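Local coordinates for protein putative secreted endoglycosylceramidase (Rhodococcus hoagii, PDB 6JYZ) that probably hydrolyses O-glycosidic bonds as a family 5 glycoside hydrolase, an endogalactosylceramidase acting on glycolipids with galactose linked to ceramide, at residues 81-86 against 219-224; 155-160 against 194-199. One frame throughout, in Å; residues are numbered along the deposited sequence.

Overall arrangement
Both contacts belong to the (beta/alpha)8 barrel of a family 5 glycoside hydrolase. From the N terminus the chain passes through strand 81-86 and then strand 119-124, after which a long loop carries residues 155-160. Helix 177-187 follows, and helix 193-206 brings residues 194-199 back against that loop, closing interaction 2. Strand 214-218 then leads into the loop 219-224, whose meeting with strand 81-86 closes interaction 1, so that interaction 2 is nested inside it. Interaction 1 is buried near the middle of the chain; interaction 2 ties loop to helix at the surface, their centres about 17 Å apart.

Interaction 1. Residues 81-86 against 219-224; sequences VVRLNI and LLNEPN
Arg83, midway along strand 81-86, faces Asn221, in the loop that follows strand 214-218 of the (beta/alpha)8 barrel, but the two backbones do not pair: their CA atoms stand 10.7 Å apart. Strand 81-86 is instead hydrogen-bonded through its backbone to strands 38-47 and 119-124, and loop 219-224 has no regular structure. The loop carries the Asn-Glu-Pro sequence that marks family 5 hydrolases, in whose relatives the glutamate is the acid/base.

Side chains bridge the gap. Arg83 has CG anti to the backbone N (chi1 -177°) and runs extended through to NE, which carries the guanidinium across the barrel interior to the loop. There NH2 donates a nearly straight hydrogen bond to Asn221 OD1, 2.8 Å long with an N-H...O angle of 169°. The two side chains meet at about a right angle, with guanidinium and amide planes turned 58° apart. Asn221 ND2 is bound to the backbone O of Gln126, so both ends of the buried amide are engaged and its rotation is fixed.

The guanidinium also forms salt bridges with Asp218, Glu263 and Glu329, and Glu263 accepts a hydrogen bond from the backbone N of Glu222, linking the arginine to the loop a second time. A leucine in place of Arg83 would probably leave Asn221 OD1 without this donor and the carboxylates of Asp218, Glu263 and Glu329 without their shared positive partner. At the bond itself, OD1 lies at the edge of the guanidinium, in its plane, whereas NH2 stands somewhat tilted from the plane of the Asn221 carbonyl.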
loop_
_atom_site.group_PDB
_atom_site.type_symbol
_atom_site.label_atom_id
_atom_site.label_comp_id
_atom_site.label_asym_id
_atom_site.label_seq_id
_atom_site.Cartn_x
_atom_site.Cartn_y
_atom_site.Cartn_z
ATOM N N VAL A 81 0.131 7.108 7.822
ATOM C CA VAL A 81 -0.579 6.799 6.574
ATOM C C VAL A 81 -1.130 5.393 6.726
ATOM O O VAL A 81 -0.624 4.546 7.439
ATOM C CB VAL A 81 0.371 6.888 5.344
ATOM C CG1 VAL A 81 1.369 5.733 5.282
ATOM C CG2 VAL A 81 -0.404 6.981 4.037
ATOM N N VAL A 82 -2.202 5.170 5.971
ATOM C CA VAL A 82 -2.754 3.831 5.771
ATOM C C VAL A 82 -2.965 3.629 4.266
ATOM O O VAL A 82 -3.386 4.546 3.562
ATOM C CB VAL A 82 -4.091 3.676 6.503
ATOM C CG1 VAL A 82 -5.085 4.727 6.122
ATOM C CG2 VAL A 82 -4.737 2.340 6.236
ATOM N N ARG A 83 -2.596 2.450 3.796
ATOM C CA ARG A 83 -2.971 2.018 2.445
ATOM C C ARG A 83 -4.231 1.172 2.623
ATOM O O ARG A 83 -4.193 0.056 3.109
ATOM C CB ARG A 83 -1.802 1.291 1.772
ATOM C CG ARG A 83 -2.156 0.908 0.315
ATOM C CD ARG A 83 -0.889 0.456 -0.393
ATOM N NE ARG A 83 -1.114 -0.024 -1.758
ATOM C CZ ARG A 83 -1.027 -1.294 -2.154
ATOM N NH1 ARG A 83 -0.961 -2.316 -1.303
ATOM N NH2 ARG A 83 -1.009 -1.510 -3.488
ATOM N N LEU A 84 -5.358 1.804 2.265
ATOM C CA LEU A 84 -6.673 1.204 2.495
ATOM C C LEU A 84 -7.038 0.355 1.276
ATOM O O LEU A 84 -7.231 0.903 0.177
ATOM C CB LEU A 84 -7.666 2.345 2.757
ATOM C CG LEU A 84 -9.025 1.853 3.243
ATOM C CD1 LEU A 84 -8.974 1.329 4.687
ATOM C CD2 LEU A 84 -10.004 3.002 3.148
ATOM N N ASN A 85 -7.042 -0.951 1.477
ATOM C CA ASN A 85 -7.233 -1.871 0.343
ATOM C C ASN A 85 -8.735 -2.009 0.088
ATOM O O ASN A 85 -9.422 -2.697 0.868
ATOM C CB ASN A 85 -6.613 -3.227 0.704
ATOM C CG ASN A 85 -5.236 -3.175 1.346
ATOM O OD1 ASN A 85 -5.057 -3.808 2.406
ATOM N ND2 ASN A 85 -4.265 -2.505 0.742
ATOM N N ILE A 86 -9.185 -1.421 -0.994
ATOM C CA ILE A 86 -10.610 -1.428 -1.343
ATOM C C ILE A 86 -10.830 -2.238 -2.611
ATOM O O ILE A 86 -9.874 -2.599 -3.313
ATOM C CB ILE A 86 -11.157 -0.013 -1.492
ATOM C CG1 ILE A 86 -10.515 0.738 -2.648
ATOM C CG2 ILE A 86 -11.007 0.785 -0.166
ATOM C CD1 ILE A 86 -11.160 2.091 -2.985
ATOM N N LEU A 219 -3.715 3.224 -8.353
ATOM C CA LEU A 219 -4.679 2.944 -9.401
ATOM C C LEU A 219 -5.066 1.488 -9.553
ATOM O O LEU A 219 -6.225 1.172 -9.799
ATOM C CB LEU A 219 -4.157 3.481 -10.728
ATOM C CG LEU A 219 -3.931 4.987 -10.735
ATOM C CD1 LEU A 219 -3.327 5.387 -12.108
ATOM C CD2 LEU A 219 -5.246 5.739 -10.509
ATOM N N LEU A 220 -4.082 0.585 -9.401
ATOM C CA LEU A 220 -4.413 -0.841 -9.359
ATOM C C LEU A 220 -3.276 -1.562 -8.666
ATOM O O LEU A 220 -2.083 -1.400 -9.088
ATOM C CB LEU A 220 -4.617 -1.405 -10.767
ATOM C CG LEU A 220 -5.053 -2.871 -10.852
ATOM C CD1 LEU A 220 -6.377 -3.097 -10.135
ATOM C CD2 LEU A 220 -5.142 -3.278 -12.299
ATOM N N ASN A 221 -3.588 -2.352 -7.665
ATOM C CA ASN A 221 -2.526 -3.092 -6.973
ATOM C C ASN A 221 -1.953 -4.148 -7.903
ATOM O O ASN A 221 -2.725 -4.861 -8.593
ATOM C CB ASN A 221 -3.152 -3.838 -5.806
ATOM C CG ASN A 221 -2.110 -4.672 -5.088
ATOM O OD1 ASN A 221 -1.162 -4.106 -4.518
ATOM N ND2 ASN A 221 -2.264 -5.974 -5.054
ATOM N N GLU A 222 -0.633 -4.296 -7.887
ATOM C CA GLU A 222 0.148 -5.371 -8.561
ATOM C C GLU A 222 -0.513 -5.814 -9.857
ATOM O O GLU A 222 -0.823 -7.022 -10.032
ATOM C CB GLU A 222 0.362 -6.534 -7.606
ATOM C CG GLU A 222 1.197 -6.115 -6.419
ATOM C CD GLU A 222 1.716 -7.237 -5.546
ATOM O OE1 GLU A 222 1.184 -8.350 -5.644
ATOM O OE2 GLU A 222 2.595 -6.981 -4.663
ATOM N N PRO A 223 -0.630 -4.925 -10.857
ATOM C CA PRO A 223 -1.286 -5.361 -12.096
ATOM C C PRO A 223 -0.562 -6.570 -12.690
ATOM O O PRO A 223 0.664 -6.532 -12.842
ATOM C CB PRO A 223 -1.212 -4.141 -13.002
ATOM C CG PRO A 223 -1.051 -2.990 -12.050
ATOM C CD PRO A 223 -0.226 -3.517 -10.877
ATOM N N ASN A 224 -1.293 -7.630 -13.006
ATOM C CA ASN A 224 -0.602 -8.785 -13.538
ATOM C C ASN A 224 -0.253 -8.569 -15.027
ATOM O O ASN A 224 -0.900 -7.753 -15.715
ATOM C CB ASN A 224 -1.436 -10.056 -13.401
ATOM C CG ASN A 224 -1.613 -10.562 -11.977
ATOM O OD1 ASN A 224 -1.398 -9.811 -10.914
ATOM N ND2 ASN A 224 -2.039 -11.758 -11.830
#

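Interaction 2. Residues 155-160 against 194-199; sequences PEWATL and QGHLVQ
Trp157 and His196 form an edge-to-face aromatic pair near the surface of the (beta/alpha)8 barrel, between the long loop after strand 119-124 and the beginning of helix 193-206, which precedes strand 214-218. No hydrogen bond crosses the contact; it joins the 3-10 turn 156-158 to the outer helix through these two side chains.

The indole presents the rim of its six-membered ring to one face of the imidazole, with centroids 4.8 Å apart and planes at 63°. CH2 makes the closest approach, 3.6 Å from His196 CG, and lies off the centre of the imidazole toward its rim; CZ3 sits farther along, 4.0 Å from ND1. At the root of the histidine, CB lies in the indole plane at its edge, so Trp157 meets both the ring and the carbon that carries it. The tryptophan CG is held between the backbone N and the carbonyl carbon (chi1 63°), which folds the indole back over its own turn, and Pro155 CG and Ala158 CB pack against one of its faces.

Polar bonds outside the pair fix both rings: Trp157 NE1 is hydrogen-bonded to the backbone O of Glu92, and His196 ND1 to the backbone O of Gly192, just ahead of the helix. The 3-10 turn beneath the indole is secured at the Pro155 carbonyl, which accepts two bonds from opposite faces of its plane, one from Ala158 N at 3.1 Å and the other from Thr159 OG1 at 2.9 Å.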
loop_
_atom_site.group_PDB
_atom_site.type_symbol
_atom_site.label_atom_id
_atom_site.label_comp_id
_atom_site.label_asym_id
_atom_site.label_seq_id
_atom_site.Cartn_x
_atom_site.Cartn_y
_atom_site.Cartn_z
ATOM N N PRO A 155 -15.296 -7.690 -9.858
ATOM C CA PRO A 155 -16.564 -8.425 -9.707
ATOM C C PRO A 155 -16.713 -9.523 -10.750
ATOM O O PRO A 155 -16.017 -9.575 -11.778
ATOM C CB PRO A 155 -17.612 -7.322 -9.947
ATOM C CG PRO A 155 -16.928 -6.283 -10.816
ATOM C CD PRO A 155 -15.445 -6.309 -10.371
ATOM N N GLU A 156 -17.674 -10.422 -10.470
ATOM C CA GLU A 156 -17.861 -11.571 -11.334
ATOM C C GLU A 156 -18.206 -11.155 -12.759
ATOM O O GLU A 156 -17.712 -11.749 -13.715
ATOM C CB GLU A 156 -18.910 -12.475 -10.718
ATOM C CG GLU A 156 -19.017 -13.851 -11.398
ATOM C CD GLU A 156 -19.996 -14.790 -10.721
ATOM O OE1 GLU A 156 -20.886 -14.312 -9.992
ATOM O OE2 GLU A 156 -19.796 -15.981 -10.862
ATOM N N TRP A 157 -19.079 -10.151 -12.895
ATOM C CA TRP A 157 -19.530 -9.748 -14.218
ATOM C C TRP A 157 -18.386 -9.248 -15.087
ATOM O O TRP A 157 -18.486 -9.216 -16.319
ATOM C CB TRP A 157 -20.671 -8.689 -14.113
ATOM C CG TRP A 157 -20.234 -7.389 -13.454
ATOM C CD1 TRP A 157 -20.439 -7.048 -12.133
ATOM C CD2 TRP A 157 -19.526 -6.298 -14.078
ATOM N NE1 TRP A 157 -19.937 -5.794 -11.902
ATOM C CE2 TRP A 157 -19.310 -5.335 -13.056
ATOM C CE3 TRP A 157 -19.044 -6.015 -15.369
ATOM C CZ2 TRP A 157 -18.589 -4.154 -13.292
ATOM C CZ3 TRP A 157 -18.394 -4.814 -15.632
ATOM C CH2 TRP A 157 -18.152 -3.924 -14.566
ATOM N N ALA A 158 -17.277 -8.782 -14.467
ATOM C CA ALA A 158 -16.120 -8.245 -15.181
ATOM C C ALA A 158 -15.066 -9.318 -15.431
ATOM O O ALA A 158 -13.981 -8.934 -15.937
ATOM C CB ALA A 158 -15.516 -7.076 -14.438
ATOM N N THR A 159 -15.292 -10.564 -15.064
ATOM C CA THR A 159 -14.284 -11.619 -15.064
ATOM C C THR A 159 -14.508 -12.526 -16.288
ATOM O O THR A 159 -15.517 -13.240 -16.361
ATOM C CB THR A 159 -14.412 -12.431 -13.797
ATOM O OG1 THR A 159 -14.121 -11.552 -12.684
ATOM C CG2 THR A 159 -13.378 -13.554 -13.748
ATOM N N LEU A 160 -13.615 -12.418 -17.256
ATOM C CA LEU A 160 -13.755 -13.009 -18.593
ATOM C C LEU A 160 -12.571 -13.963 -18.816
ATOM O O LEU A 160 -11.531 -13.577 -19.332
ATOM C CB LEU A 160 -13.822 -11.904 -19.642
ATOM C CG LEU A 160 -14.960 -10.884 -19.425
ATOM C CD1 LEU A 160 -14.824 -9.763 -20.445
ATOM C CD2 LEU A 160 -16.338 -11.571 -19.480
ATOM N N GLN A 194 -12.552 -2.449 -18.853
ATOM C CA GLN A 194 -11.617 -1.456 -18.384
ATOM C C GLN A 194 -12.282 -0.083 -18.311
ATOM O O GLN A 194 -12.028 0.667 -17.337
ATOM C CB GLN A 194 -10.375 -1.422 -19.275
ATOM C CG GLN A 194 -9.332 -0.424 -18.801
ATOM C CD GLN A 194 -8.110 -0.313 -19.668
ATOM O OE1 GLN A 194 -7.618 -1.393 -20.253
ATOM N NE2 GLN A 194 -7.532 0.840 -19.696
ATOM N N GLY A 195 -13.138 0.275 -19.268
ATOM C CA GLY A 195 -13.861 1.564 -19.191
ATOM C C GLY A 195 -14.732 1.591 -17.935
ATOM O O GLY A 195 -14.862 2.665 -17.324
ATOM N N HIS A 196 -15.255 0.458 -17.505
ATOM C CA HIS A 196 -15.983 0.421 -16.235
ATOM C C HIS A 196 -15.106 0.755 -15.036
ATOM O O HIS A 196 -15.514 1.499 -14.162
ATOM C CB HIS A 196 -16.632 -0.939 -16.014
ATOM C CG HIS A 196 -17.914 -1.095 -16.744
ATOM N ND1 HIS A 196 -18.158 -1.638 -17.969
ATOM C CD2 HIS A 196 -19.103 -0.855 -16.198
ATOM C CE1 HIS A 196 -19.498 -1.621 -18.205
ATOM N NE2 HIS A 196 -20.069 -1.164 -17.117
ATOM N N LEU A 197 -13.907 0.164 -14.951
ATOM C CA LEU A 197 -13.036 0.513 -13.832
ATOM C C LEU A 197 -12.611 1.980 -13.897
ATOM O O LEU A 197 -12.534 2.663 -12.857
ATOM C CB LEU A 197 -11.809 -0.425 -13.752
ATOM C CG LEU A 197 -10.896 -0.116 -12.567
ATOM C CD1 LEU A 197 -11.676 -0.128 -11.239
ATOM C CD2 LEU A 197 -9.719 -1.097 -12.519
ATOM N N VAL A 198 -12.307 2.493 -15.093
ATOM C CA VAL A 198 -11.948 3.895 -15.211
ATOM C C VAL A 198 -13.077 4.792 -14.691
ATOM O O VAL A 198 -12.812 5.734 -13.918
ATOM C CB VAL A 198 -11.589 4.199 -16.688
ATOM C CG1 VAL A 198 -11.473 5.683 -16.939
ATOM C CG2 VAL A 198 -10.273 3.514 -17.081
ATOM N N GLN A 199 -14.324 4.511 -15.085
ATOM C CA GLN A 199 -15.447 5.304 -14.604
ATOM C C GLN A 199 -15.621 5.129 -13.113
ATOM O O GLN A 199 -15.907 6.119 -12.415
ATOM C CB GLN A 199 -16.686 4.890 -15.383
ATOM C CG GLN A 199 -17.956 5.560 -14.798
ATOM C CD GLN A 199 -19.183 5.269 -15.623
ATOM O OE1 GLN A 199 -19.725 4.176 -15.621
ATOM N NE2 GLN A 199 -19.548 6.247 -16.379
#